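Alpha-1,6-mannanase (Bacteroides thetaiotaomicron, PDB 4V1R) probably hydrolyses internal alpha-1,6-mannosidic linkages of mannan chains, as an endo-acting member of glycoside hydrolase family 76. Local coordinates at residues G38-N43 and A339-N344; V198-I203 and K251-G256; D352-Y357 and T366-K371. All coordinates share one frame; numbering follows the deposited sequence.

Contact 1 (G38-N43 and A339-N344); sequences GVEIGN and AFHAIN
Ile41 covers one face of the Phe340 ring: its CG1 lies 3.6 Å from the centroid of Phe340 and only 3° off the ring normal, a CH-pi contact placed over the centre. Ile41 CD1 runs on across the same face to within 3.7 Å of Phe340 CE2. The ring of Tyr46 also meets Phe340, its plane inclined to it. The imidazole of His341 is engaged at an edge instead. Glu40 OE2 sits close to its plane, 2.8 Å from His341 ND1, and the N-H...O angle of 167° marks a nearly straight His-carboxylate hydrogen bond, although the carboxylate itself is met from above its plane.

From the opposite face of that carboxylate comes the amide of Asn344, whose ND2 donates to Glu40 OE2 over 3.1 Å on the anti side, so a single oxygen is gripped by two donors. The bend in the glutamate chain at CB-CG (chi2 56°) turns the carboxylate to meet both, while Glu40 CG rests 3.8 Å from Phe340 CB. Contact 1 thus packs the short N-terminal helix 37-41 against helix 334-350, one of the long helices of the (alpha/alpha)6 barrel expected for this family, and helix 374-395 flanks the pair through Ile41 and Phe340.

Asn344 ND2 makes a second bond, 2.9 Å to Glu40 O, approaching from above the carbonyl plane. This carbonyl lies in the final turn of helix 37-41, two residues before Gly42, the first to leave helical geometry, with a positive phi. The other end of the amide, Asn344 OD1, is hydrogen-bonded to Tyr46 OH, which fixes its rotation. His341 NE2 in turn bonds Ile305 O; with both ring nitrogens facing acceptors, the imidazole is likely to be protonated and charge-balanced by Glu40.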
loop_
_atom_site.group_PDB
_atom_site.type_symbol
_atom_site.label_atom_id
_atom_site.label_comp_id
_atom_site.label_asym_id
_atom_site.label_seq_id
_atom_site.Cartn_x
_atom_site.Cartn_y
_atom_site.Cartn_z
ATOM N N GLY A 38 -19.856 3.294 -15.940
ATOM C CA GLY A 38 -20.049 2.460 -17.126
ATOM C C GLY A 38 -19.391 3.024 -18.368
ATOM O O GLY A 38 -18.799 2.282 -19.154
ATOM N N VAL A 39 -19.496 4.340 -18.543
ATOM C CA VAL A 39 -18.891 5.023 -19.682
ATOM C C VAL A 39 -17.379 4.866 -19.616
ATOM O O VAL A 39 -16.726 4.599 -20.616
ATOM C CB VAL A 39 -19.248 6.529 -19.717
ATOM N N GLU A 40 -16.825 5.005 -18.421
ATOM C CA GLU A 40 -15.391 4.913 -18.224
ATOM C C GLU A 40 -14.902 3.456 -18.353
ATOM O O GLU A 40 -13.856 3.194 -18.940
ATOM C CB GLU A 40 -15.039 5.489 -16.842
ATOM C CG GLU A 40 -13.616 5.968 -16.714
ATOM C CD GLU A 40 -13.241 6.995 -17.759
ATOM O OE1 GLU A 40 -14.038 7.945 -17.925
ATOM O OE2 GLU A 40 -12.153 6.843 -18.400
ATOM N N ILE A 41 -15.648 2.513 -17.794
ATOM C CA ILE A 41 -15.265 1.101 -17.910
ATOM C C ILE A 41 -15.332 0.643 -19.370
ATOM O O ILE A 41 -14.426 -0.043 -19.866
ATOM C CB ILE A 41 -16.160 0.198 -17.059
ATOM C CG1 ILE A 41 -15.967 0.528 -15.587
ATOM C CG2 ILE A 41 -15.845 -1.270 -17.337
ATOM C CD1 ILE A 41 -17.110 0.056 -14.721
ATOM N N GLY A 42 -16.391 1.049 -20.069
ATOM C CA GLY A 42 -16.594 0.625 -21.457
ATOM C C GLY A 42 -16.503 -0.883 -21.597
ATOM O O GLY A 42 -17.155 -1.622 -20.875
ATOM N N ASN A 43 -15.663 -1.320 -22.524
ATOM C CA ASN A 43 -15.350 -2.736 -22.732
ATOM C C ASN A 43 -13.960 -3.091 -22.192
ATOM O O ASN A 43 -13.360 -4.055 -22.659
ATOM C CB ASN A 43 -15.346 -3.046 -24.233
ATOM C CG ASN A 43 -16.681 -2.781 -24.898
ATOM O OD1 ASN A 43 -17.727 -3.239 -24.430
ATOM N ND2 ASN A 43 -16.654 -2.037 -26.002
ATOM N N ALA A 339 -11.561 6.580 -10.227
ATOM C CA ALA A 339 -10.629 5.441 -10.158
ATOM C C ALA A 339 -10.417 4.797 -11.536
ATOM O O ALA A 339 -9.283 4.580 -11.984
ATOM C CB ALA A 339 -11.144 4.416 -9.153
ATOM N N PHE A 340 -11.509 4.506 -12.235
ATOM C CA PHE A 340 -11.395 3.876 -13.544
ATOM C C PHE A 340 -10.700 4.780 -14.538
ATOM O O PHE A 340 -9.908 4.316 -15.381
ATOM C CB PHE A 340 -12.783 3.437 -14.061
ATOM C CG PHE A 340 -13.346 2.257 -13.335
ATOM C CD1 PHE A 340 -12.747 1.023 -13.431
ATOM C CD2 PHE A 340 -14.498 2.366 -12.572
ATOM C CE1 PHE A 340 -13.259 -0.083 -12.768
ATOM C CE2 PHE A 340 -15.007 1.267 -11.885
ATOM C CZ PHE A 340 -14.374 0.037 -11.973
ATOM N N HIS A 341 -10.956 6.083 -14.441
ATOM C CA HIS A 341 -10.296 7.037 -15.331
ATOM C C HIS A 341 -8.795 7.003 -15.140
ATOM O O HIS A 341 -8.028 6.987 -16.114
ATOM C CB HIS A 341 -10.844 8.457 -15.124
ATOM C CG HIS A 341 -10.514 9.408 -16.230
ATOM N ND1 HIS A 341 -10.727 9.108 -17.561
ATOM C CD2 HIS A 341 -10.005 10.663 -16.210
ATOM C CE1 HIS A 341 -10.352 10.130 -18.315
ATOM N NE2 HIS A 341 -9.932 11.096 -17.519
ATOM N N ALA A 342 -8.355 7.005 -13.878
ATOM C CA ALA A 342 -6.934 6.971 -13.584
ATOM C C ALA A 342 -6.295 5.630 -14.001
ATOM O O ALA A 342 -5.202 5.617 -14.570
ATOM C CB ALA A 342 -6.681 7.236 -12.110
ATOM N N ILE A 343 -7.004 4.526 -13.771
ATOM C CA ILE A 343 -6.481 3.198 -14.130
ATOM C C ILE A 343 -6.416 3.036 -15.676
ATOM O O ILE A 343 -5.443 2.504 -16.209
ATOM C CB ILE A 343 -7.273 2.091 -13.428
ATOM C CG1 ILE A 343 -7.073 2.211 -11.904
ATOM C CG2 ILE A 343 -6.859 0.715 -13.925
ATOM C CD1 ILE A 343 -7.981 1.333 -11.068
ATOM N N ASN A 344 -7.426 3.558 -16.366
ATOM C CA ASN A 344 -7.404 3.632 -17.829
ATOM C C ASN A 344 -6.203 4.394 -18.364
ATOM O O ASN A 344 -5.576 3.983 -19.353
ATOM C CB ASN A 344 -8.717 4.238 -18.372
ATOM C CG ASN A 344 -9.908 3.338 -18.180
ATOM O OD1 ASN A 344 -9.794 2.157 -17.834
ATOM N ND2 ASN A 344 -11.100 3.904 -18.384
#

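Contact 2 (V198-I203 and K251-G256); sequences VQKNTI and KMVADG
Gln199 and Met252, a selenomethionine, lie side by side and point the same way from the sheet. At its root, Gln199 CB is 3.7 Å from Met252 CE and also lies against Lys251 O. The next atom, CG, sits between the backbone N and the carbonyl carbon (chi1 58°), and the extended chain carries the amide up along the selenomethionine. Gln199 CD passes the same methyl, and OE1 comes within 4.1 Å of Met252 SE. At the tip, Gln199 NE2 still lies alongside Met252 CE yet turns its N-H forward along its own strand, donating to Asn201 OD1 at 3.0 Å; this bond holds the amide beside the doubly bent selenomethionine chain.

Beneath these side chains the backbones pair as antiparallel strands, with Gln199 and Met252 a non-hydrogen-bonded pair and Lys200 and Lys251 a hydrogen-bonded one. Two reciprocal bonds establish the latter, Lys251 N to Lys200 O at 2.8 Å and Lys200 N to Lys251 O at 3.0 Å. They join strand 199-201, leading into helix 202-219, to the middle strand of the small three-stranded sheet 199-201, 250-252, 258-259, apparently an addition to the helical barrel. On its other side, strand 199-201 bonds through its backbone to Ile187 and Phe189.

Past the strand end, Val253 N continues the pairing with a nearly straight bond (175°) of 2.9 Å to Val198 O. The same oxygen accepts from a water that Ala254 N donates to. Val198 CG1 meets Val253 CG2 at 3.6 Å, an apolar touch. The following turn is tied to the strand by Lys251 NZ, 3.0 Å from Gly256 O. Lys200 sends its amine away from Lys251, to a salt bridge with Asp180, the carbonyls of Val182, Gly185 and Gly186, and a cation-pi contact with Tyr188.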
loop_
_atom_site.group_PDB
_atom_site.type_symbol
_atom_site.label_atom_id
_atom_site.label_comp_id
_atom_site.label_asym_id
_atom_site.label_seq_id
_atom_site.Cartn_x
_atom_site.Cartn_y
_atom_site.Cartn_z
ATOM N N VAL A 198 17.847 9.974 12.525
ATOM C CA VAL A 198 16.797 9.331 13.311
ATOM C C VAL A 198 15.521 10.179 13.178
ATOM O O VAL A 198 15.548 11.406 13.346
ATOM C CB VAL A 198 17.199 9.171 14.788
ATOM C CG1 VAL A 198 16.081 8.530 15.596
ATOM C CG2 VAL A 198 18.462 8.319 14.906
ATOM N N GLN A 199 14.412 9.532 12.829
ATOM C CA GLN A 199 13.213 10.255 12.455
ATOM C C GLN A 199 11.993 9.374 12.643
ATOM O O GLN A 199 12.116 8.135 12.622
ATOM C CB GLN A 199 13.301 10.738 11.006
ATOM C CG GLN A 199 13.500 9.646 9.968
ATOM C CD GLN A 199 13.826 10.193 8.607
ATOM O OE1 GLN A 199 15.011 10.466 8.279
ATOM N NE2 GLN A 199 12.815 10.390 7.811
ATOM N N LYS A 200 10.852 10.021 12.849
ATOM C CA LYS A 200 9.543 9.373 12.906
ATOM C C LYS A 200 8.701 9.865 11.738
ATOM O O LYS A 200 8.724 11.063 11.412
ATOM C CB LYS A 200 8.864 9.657 14.221
ATOM C CG LYS A 200 9.623 9.034 15.376
ATOM C CD LYS A 200 8.837 9.027 16.664
ATOM C CE LYS A 200 9.431 8.045 17.699
ATOM N NZ LYS A 200 8.493 7.908 18.859
ATOM N N ASN A 201 7.931 8.956 11.121
ATOM C CA ASN A 201 7.474 9.182 9.765
ATOM C C ASN A 201 5.991 8.956 9.613
ATOM O O ASN A 201 5.428 8.003 10.167
ATOM C CB ASN A 201 8.214 8.262 8.801
ATOM C CG ASN A 201 9.698 8.536 8.758
ATOM O OD1 ASN A 201 10.272 8.851 7.702
ATOM N ND2 ASN A 201 10.329 8.386 9.873
ATOM N N THR A 202 5.356 9.804 8.819
ATOM C CA THR A 202 3.928 9.698 8.599
ATOM C C THR A 202 3.554 8.340 8.063
ATOM O O THR A 202 2.560 7.786 8.487
ATOM C CB THR A 202 3.431 10.763 7.618
ATOM O OG1 THR A 202 3.790 12.050 8.133
ATOM C CG2 THR A 202 1.929 10.672 7.375
ATOM N N ILE A 203 4.320 7.805 7.117
ATOM C CA ILE A 203 3.894 6.537 6.528
ATOM C C ILE A 203 3.878 5.434 7.597
ATOM O O ILE A 203 3.020 4.554 7.549
ATOM C CB ILE A 203 4.753 6.131 5.301
ATOM C CG1 ILE A 203 4.198 4.881 4.608
ATOM C CG2 ILE A 203 6.215 5.905 5.679
ATOM C CD1 ILE A 203 2.802 5.011 4.067
ATOM N N LYS A 251 9.373 13.786 11.011
ATOM C CA LYS A 251 9.866 14.698 12.027
ATOM C C LYS A 251 11.179 14.133 12.568
ATOM O O LYS A 251 11.253 12.946 12.918
ATOM C CB LYS A 251 8.826 14.888 13.130
ATOM C CG LYS A 251 9.172 15.975 14.144
ATOM C CD LYS A 251 7.957 16.259 15.004
ATOM C CE LYS A 251 8.224 17.291 16.059
ATOM N NZ LYS A 251 7.848 18.612 15.536
HETATM N N MSE A 252 12.239 14.967 12.592
HETATM C CA MSE A 252 13.577 14.540 13.021
HETATM C C MSE A 252 13.629 14.472 14.534
HETATM O O MSE A 252 13.114 15.340 15.237
HETATM C CB MSE A 252 14.669 15.519 12.555
HETATM C CG MSE A 252 14.661 15.822 11.062
HETATM SE SE MSE A 252 14.989 14.211 9.984
HETATM C CE MSE A 252 13.193 14.008 9.202
ATOM N N VAL A 253 14.222 13.416 15.048
ATOM C CA VAL A 253 14.295 13.207 16.485
ATOM C C VAL A 253 15.314 14.173 17.119
ATOM O O VAL A 253 15.104 14.620 18.233
ATOM C CB VAL A 253 14.658 11.752 16.806
ATOM C CG1 VAL A 253 15.079 11.598 18.272
ATOM C CG2 VAL A 253 13.458 10.870 16.484
ATOM N N ALA A 254 16.367 14.520 16.402
ATOM C CA ALA A 254 17.410 15.371 17.004
ATOM C C ALA A 254 16.878 16.734 17.440
ATOM O O ALA A 254 17.186 17.212 18.544
ATOM C CB ALA A 254 18.583 15.544 16.061
ATOM N N ASP A 255 16.088 17.372 16.582
ATOM C CA ASP A 255 15.665 18.747 16.857
ATOM C C ASP A 255 14.187 19.050 16.598
ATOM O O ASP A 255 13.741 20.197 16.741
ATOM C CB ASP A 255 16.553 19.702 16.061
ATOM C CG ASP A 255 16.391 19.547 14.556
ATOM O OD1 ASP A 255 15.651 18.645 14.084
ATOM O OD2 ASP A 255 16.991 20.361 13.825
ATOM N N GLY A 256 13.408 18.039 16.228
ATOM C CA GLY A 256 11.990 18.258 15.999
ATOM C C GLY A 256 11.687 18.920 14.669
ATOM O O GLY A 256 10.545 19.245 14.403
HETATM O O HOH W 1 17.359 13.281 13.955
#

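Contact 3 (D352-Y357 and T366-K371); sequences DGNGRY and TSNLEK. With SRT (S,R meso-tartaric acid), chain D.
Asp352 reaches Leu369 with one carboxylate oxygen and holds its own turn with the other. Leu369 N donates to Asp352 OD2 over 2.9 Å at 172°, meeting the anti lone pair of OD2. Asp352 OD1, on the turn side, accepts from Asn354 N at 2.8 Å, which defines an Asx turn, and from Arg356 N at 2.9 Å; the two donors come from opposite faces of the carboxylate. With CG placed between the backbone N and the carbonyl carbon (chi1 81°), the group is swung over the type I turn 352-355, which Gly355 N closes on Asp352 O. A leucine in place of Asp352 would probably leave the amides of Asn354, Arg356 and Leu369 without their acceptor and let the turn and the 366-371 loop drift apart.

O2 of a bound meso-tartrate donates to Asp352 O at 2.5 Å, short enough that the exact geometry is doubtful; Arg351 NE bonds the same ligand. Gly353 N donates to Asn368 OD1 at 2.9 Å from above the carbonyl plane, and a side chain here would crowd that oxygen. Asn354 OD1 and Asn368 ND2 stand 3.7 Å apart, their side chains crossing at about a right angle with the amide planes 50° apart, and share a water that ND2 reaches only weakly. Arg356 NH1 donates to a second water lying between Asp352 OD2 and Leu369 O.

At Tyr357 the backbone takes over: Leu369 CD1 packs 3.3 Å from Tyr357 C, while the tyrosine side chain turns away. Both segments belong to the loop between helices 334-350 and 374-395. Arg356 NE forms a salt bridge with Asp60 of helix 46-61, and the Tyr357 ring lies among Ile346, His347, Ser377 and Ala380 of the two flanking helices, its OH hydrogen-bonded to Tyr384.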
loop_
_atom_site.group_PDB
_atom_site.type_symbol
_atom_site.label_atom_id
_atom_site.label_comp_id
_atom_site.label_asym_id
_atom_site.label_seq_id
_atom_site.Cartn_x
_atom_site.Cartn_y
_atom_site.Cartn_z
ATOM N N ASP A 352 4.348 0.741 -21.775
ATOM C CA ASP A 352 5.223 0.885 -22.951
ATOM C C ASP A 352 5.044 -0.251 -23.955
ATOM O O ASP A 352 4.221 -1.153 -23.771
ATOM C CB ASP A 352 6.687 1.134 -22.550
ATOM C CG ASP A 352 7.464 -0.129 -22.168
ATOM O OD1 ASP A 352 6.944 -1.269 -22.224
ATOM O OD2 ASP A 352 8.622 0.056 -21.809
ATOM N N GLY A 353 5.788 -0.191 -25.055
ATOM C CA GLY A 353 5.660 -1.212 -26.109
ATOM C C GLY A 353 6.065 -2.634 -25.736
ATOM O O GLY A 353 5.722 -3.575 -26.464
ATOM N N ASN A 354 6.806 -2.774 -24.623
ATOM C CA ASN A 354 7.176 -4.080 -24.023
ATOM C C ASN A 354 6.308 -4.504 -22.831
ATOM O O ASN A 354 6.638 -5.479 -22.145
ATOM C CB ASN A 354 8.629 -4.016 -23.570
ATOM C CG ASN A 354 9.573 -3.746 -24.729
ATOM O OD1 ASN A 354 10.536 -2.966 -24.634
ATOM N ND2 ASN A 354 9.266 -4.362 -25.841
ATOM N N GLY A 355 5.212 -3.787 -22.597
ATOM C CA GLY A 355 4.297 -4.099 -21.489
ATOM C C GLY A 355 4.878 -3.736 -20.122
ATOM O O GLY A 355 4.462 -4.299 -19.109
ATOM N N ARG A 356 5.828 -2.810 -20.088
ATOM C CA ARG A 356 6.399 -2.327 -18.833
ATOM C C ARG A 356 5.845 -0.962 -18.451
ATOM O O ARG A 356 5.202 -0.268 -19.273
ATOM C CB ARG A 356 7.909 -2.322 -18.894
ATOM C CG ARG A 356 8.461 -3.667 -19.328
ATOM C CD ARG A 356 9.950 -3.676 -19.268
ATOM N NE ARG A 356 10.487 -5.006 -19.621
ATOM C CZ ARG A 356 11.335 -5.246 -20.626
ATOM N NH1 ARG A 356 11.789 -4.261 -21.401
ATOM N NH2 ARG A 356 11.771 -6.479 -20.839
ATOM N N TYR A 357 6.082 -0.605 -17.187
ATOM C CA TYR A 357 5.510 0.589 -16.574
ATOM C C TYR A 357 6.570 1.482 -15.987
ATOM O O TYR A 357 7.548 1.022 -15.386
ATOM C CB TYR A 357 4.417 0.188 -15.528
ATOM C CG TYR A 357 3.210 -0.356 -16.192
ATOM C CD1 TYR A 357 3.099 -1.714 -16.494
ATOM C CD2 TYR A 357 2.182 0.485 -16.605
ATOM C CE1 TYR A 357 1.988 -2.210 -17.159
ATOM C CE2 TYR A 357 1.089 0.004 -17.299
ATOM C CZ TYR A 357 0.989 -1.344 -17.571
ATOM O OH TYR A 357 -0.111 -1.806 -18.242
ATOM N N THR A 366 6.565 7.819 -23.826
ATOM C CA THR A 366 6.818 8.074 -25.256
ATOM C C THR A 366 7.926 7.225 -25.861
ATOM O O THR A 366 8.136 7.272 -27.076
ATOM C CB THR A 366 7.126 9.572 -25.504
ATOM O OG1 THR A 366 8.233 9.979 -24.700
ATOM C CG2 THR A 366 5.917 10.407 -25.158
ATOM N N SER A 367 8.668 6.498 -25.037
ATOM C CA SER A 367 9.645 5.536 -25.543
ATOM C C SER A 367 9.769 4.400 -24.548
ATOM O O SER A 367 9.424 4.551 -23.376
ATOM C CB SER A 367 11.010 6.171 -25.778
ATOM O OG SER A 367 11.553 6.657 -24.578
ATOM N N ASN A 368 10.265 3.277 -25.028
ATOM C CA ASN A 368 10.359 2.090 -24.196
ATOM C C ASN A 368 11.369 2.218 -23.086
ATOM O O ASN A 368 12.446 2.811 -23.242
ATOM C CB ASN A 368 10.618 0.872 -25.058
ATOM C CG ASN A 368 9.440 0.545 -25.927
ATOM O OD1 ASN A 368 8.317 1.010 -25.691
ATOM N ND2 ASN A 368 9.673 -0.263 -26.943
ATOM N N LEU A 369 11.005 1.666 -21.923
ATOM C CA LEU A 369 11.841 1.760 -20.757
ATOM C C LEU A 369 13.036 0.823 -20.844
ATOM O O LEU A 369 12.898 -0.295 -21.296
ATOM C CB LEU A 369 11.016 1.393 -19.511
ATOM C CG LEU A 369 9.855 2.376 -19.295
ATOM C CD1 LEU A 369 8.778 1.728 -18.455
ATOM C CD2 LEU A 369 10.372 3.650 -18.653
ATOM N N GLU A 370 14.182 1.284 -20.406
ATOM C CA GLU A 370 15.372 0.455 -20.339
ATOM C C GLU A 370 15.631 -0.050 -18.928
ATOM O O GLU A 370 16.263 -1.088 -18.758
ATOM C CB GLU A 370 16.589 1.237 -20.818
ATOM C CG GLU A 370 16.459 1.651 -22.273
ATOM C CD GLU A 370 17.798 1.942 -22.915
ATOM O OE1 GLU A 370 18.582 2.729 -22.337
ATOM O OE2 GLU A 370 18.052 1.380 -23.999
ATOM N N LYS A 371 15.180 0.707 -17.931
ATOM C CA LYS A 371 15.365 0.343 -16.548
ATOM C C LYS A 371 13.998 0.224 -15.886
ATOM O O LYS A 371 13.040 0.877 -16.281
ATOM C CB LYS A 371 16.233 1.375 -15.849
ATOM C CG LYS A 371 17.665 1.390 -16.372
ATOM C CD LYS A 371 18.563 2.258 -15.527
ATOM C CE LYS A 371 19.963 2.352 -16.130
ATOM N NZ LYS A 371 20.513 1.021 -16.528
HETATM O O1 SRT D . 2.284 -4.467 -23.759
HETATM O O11 SRT D . 3.296 -5.386 -25.470
HETATM C C1 SRT D . 2.595 -4.484 -24.959
HETATM C C2 SRT D . 1.998 -3.349 -25.749
HETATM O O2 SRT D . 2.672 -2.106 -25.473
HETATM C C3 SRT D . 1.806 -3.668 -27.235
HETATM O O3 SRT D . 0.440 -4.105 -27.371
HETATM C C4 SRT D . 2.087 -2.466 -28.110
HETATM O O4 SRT D . 3.224 -2.351 -28.640
HETATM O O41 SRT D . 1.170 -1.626 -28.271
HETATM O O HOH W 2 10.646 -1.635 -22.116
HETATM O O HOH W 3 12.597 -1.857 -26.679
#

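How the contacts relate
From the N terminus the chain enters contact 1 at once, in helix 37-41, whose partner on helix 334-350 comes almost 300 residues later; this long loop spans most of the helical barrel. Contact 2 is nested inside it, closing a smaller, mainly helical loop of 47 residues and joining strand 199-201, at the start of helix 202-219, to strand 250-252. It lies across the chain's centre from contact 1, their centres about 39 Å apart. Contact 3 follows in series, joining two parts of the loop between the last two long helices across eight residues. Its nearest atoms are about 7 Å from contact 1 and about 20 Å from contact 2, and none of the three touch or cross.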